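Local coordinates for alcohol dehydrogenase superfamily protein (Novosphingobium aromaticivorans, PDB 3GAZ), which is probably an NADP(H)-dependent oxidoreductase of the medium-chain alcohol dehydrogenase superfamily, with its exact substrate not established, at residues A[231-236]-A[254-259]. Sequence-based numbering, arbitrary orientation.
Sequences ASFSAV and APLSFK
Lys259 reaches across to the C-terminal end of helix 227-235 and ties it to the segment just after helix 254-258. Its CB points toward segment 231-236. CG stands anti to the carbonyl carbon (chi1 -64°), and beyond it the chain is fully extended. Lys259 CD is the first atom of the chain to touch: it lies 3.3 Å from Val236 O and also packs on Val236 CG1. Lys259 CE passes 3.5 Å from Val236 O. The tip, NZ, meets three backbone carbonyls. Lys259 NZ bonds Phe233 O at 2.9 Å, in the carbonyl plane and on a lone pair. Lys259 NZ bonds Val236 O, also at 2.9 Å, with the same placement. From Lys259 NZ to Ser234 O is only 2.5 Å, a doubtful length, and NZ stands 67° out of that carbonyl plane. The ammonium group would suit the negative end of the helix dipole. An alanine here would probably leave these carbonyls without their shared donor and the helix end without its positive charge. Beside this grip, Leu256 lies over one face of the Phe233 ring, with CG 4.3 Å from the ring centre in a CH-pi contact. Pro255 CB packs on Phe233 CB at 4.0 Å. The contact belongs to a Rossmann-type domain, where helix 227-235 makes the crossover between parallel strands 217-222 and 240-244.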
loop_
_atom_site.group_PDB
_atom_site.type_symbol
_atom_site.label_atom_id
_atom_site.label_comp_id
_atom_site.label_asym_id
_atom_site.label_seq_id
_atom_site.Cartn_x
_atom_site.Cartn_y
_atom_site.Cartn_z
ATOM N N ALA A 231 -16.598 25.924 14.448
ATOM C CA ALA A 231 -17.683 26.016 15.417
ATOM C C ALA A 231 -17.291 25.272 16.693
ATOM O O ALA A 231 -17.664 25.667 17.796
ATOM C CB ALA A 231 -18.967 25.424 14.825
ATOM N N SER A 232 -16.526 24.196 16.531
ATOM C CA SER A 232 -16.075 23.401 17.666
ATOM C C SER A 232 -15.123 24.221 18.534
ATOM O O SER A 232 -15.154 24.130 19.762
ATOM C CB SER A 232 -15.371 22.132 17.175
ATOM O OG SER A 232 -16.259 21.327 16.410
ATOM N N PHE A 233 -14.268 25.011 17.892
ATOM C CA PHE A 233 -13.330 25.851 18.628
ATOM C C PHE A 233 -14.142 26.869 19.424
ATOM O O PHE A 233 -13.732 27.310 20.494
ATOM C CB PHE A 233 -12.395 26.602 17.672
ATOM C CG PHE A 233 -11.377 25.728 16.972
ATOM C CD1 PHE A 233 -11.128 24.425 17.392
ATOM C CD2 PHE A 233 -10.614 26.247 15.931
ATOM C CE1 PHE A 233 -10.134 23.650 16.780
ATOM C CE2 PHE A 233 -9.618 25.481 15.313
ATOM C CZ PHE A 233 -9.376 24.183 15.745
ATOM N N SER A 234 -15.298 27.237 18.885
ATOM C CA SER A 234 -16.167 28.212 19.529
ATOM C C SER A 234 -16.928 27.635 20.729
ATOM O O SER A 234 -17.165 28.334 21.716
ATOM C CB SER A 234 -17.152 28.770 18.497
ATOM O OG SER A 234 -18.003 29.741 19.075
ATOM N N ALA A 235 -17.283 26.357 20.654
ATOM C CA ALA A 235 -18.036 25.693 21.719
ATOM C C ALA A 235 -17.210 25.118 22.872
ATOM O O ALA A 235 -17.754 24.828 23.938
ATOM C CB ALA A 235 -18.894 24.585 21.115
ATOM N N VAL A 236 -15.906 24.946 22.667
ATOM C CA VAL A 236 -15.050 24.368 23.702
ATOM C C VAL A 236 -14.840 25.290 24.908
ATOM O O VAL A 236 -14.757 26.510 24.769
ATOM C CB VAL A 236 -13.669 23.947 23.106
ATOM C CG1 VAL A 236 -12.833 25.177 22.771
ATOM C CG2 VAL A 236 -12.936 23.024 24.069
ATOM N N ALA A 254 -6.837 31.446 16.516
ATOM C CA ALA A 254 -7.017 32.419 17.596
ATOM C C ALA A 254 -7.867 31.943 18.784
ATOM O O ALA A 254 -7.494 32.144 19.941
ATOM C CB ALA A 254 -7.595 33.722 17.030
ATOM N N PRO A 255 -9.025 31.318 18.519
ATOM C CA PRO A 255 -9.874 30.843 19.618
ATOM C C PRO A 255 -9.165 29.928 20.617
ATOM O O PRO A 255 -9.463 29.955 21.813
ATOM C CB PRO A 255 -11.009 30.133 18.889
ATOM C CG PRO A 255 -11.152 30.960 17.636
ATOM C CD PRO A 255 -9.703 31.143 17.222
ATOM N N LEU A 256 -8.230 29.118 20.128
ATOM C CA LEU A 256 -7.502 28.201 20.995
ATOM C C LEU A 256 -6.556 28.921 21.944
ATOM O O LEU A 256 -6.283 28.432 23.041
ATOM C CB LEU A 256 -6.728 27.176 20.160
ATOM C CG LEU A 256 -7.606 26.189 19.391
ATOM C CD1 LEU A 256 -6.720 25.200 18.647
ATOM C CD2 LEU A 256 -8.524 25.453 20.355
ATOM N N SER A 257 -6.043 30.074 21.521
ATOM C CA SER A 257 -5.161 30.853 22.378
ATOM C C SER A 257 -6.013 31.609 23.389
ATOM O O SER A 257 -5.738 31.582 24.586
ATOM C CB SER A 257 -4.338 31.849 21.555
ATOM O OG SER A 257 -3.381 31.179 20.761
ATOM N N PHE A 258 -7.049 32.287 22.898
ATOM C CA PHE A 258 -7.951 33.042 23.764
ATOM C C PHE A 258 -8.497 32.151 24.866
ATOM O O PHE A 258 -8.624 32.576 26.015
ATOM C CB PHE A 258 -9.135 33.600 22.968
ATOM C CG PHE A 258 -8.831 34.867 22.227
ATOM C CD1 PHE A 258 -8.400 36.000 22.910
ATOM C CD2 PHE A 258 -9.005 34.938 20.848
ATOM C CE1 PHE A 258 -8.148 37.189 22.230
ATOM C CE2 PHE A 258 -8.757 36.122 20.160
ATOM C CZ PHE A 258 -8.329 37.250 20.852
ATOM N N LYS A 259 -8.829 30.913 24.511
ATOM C CA LYS A 259 -9.372 29.988 25.496
ATOM C C LYS A 259 -8.321 29.070 26.092
ATOM O O LYS A 259 -8.658 28.171 26.862
ATOM C CB LYS A 259 -10.480 29.138 24.880
ATOM C CG LYS A 259 -11.709 29.913 24.435
ATOM C CD LYS A 259 -12.705 28.941 23.826
ATOM C CE LYS A 259 -13.996 29.598 23.425
ATOM N NZ LYS A 259 -14.889 28.591 22.784
#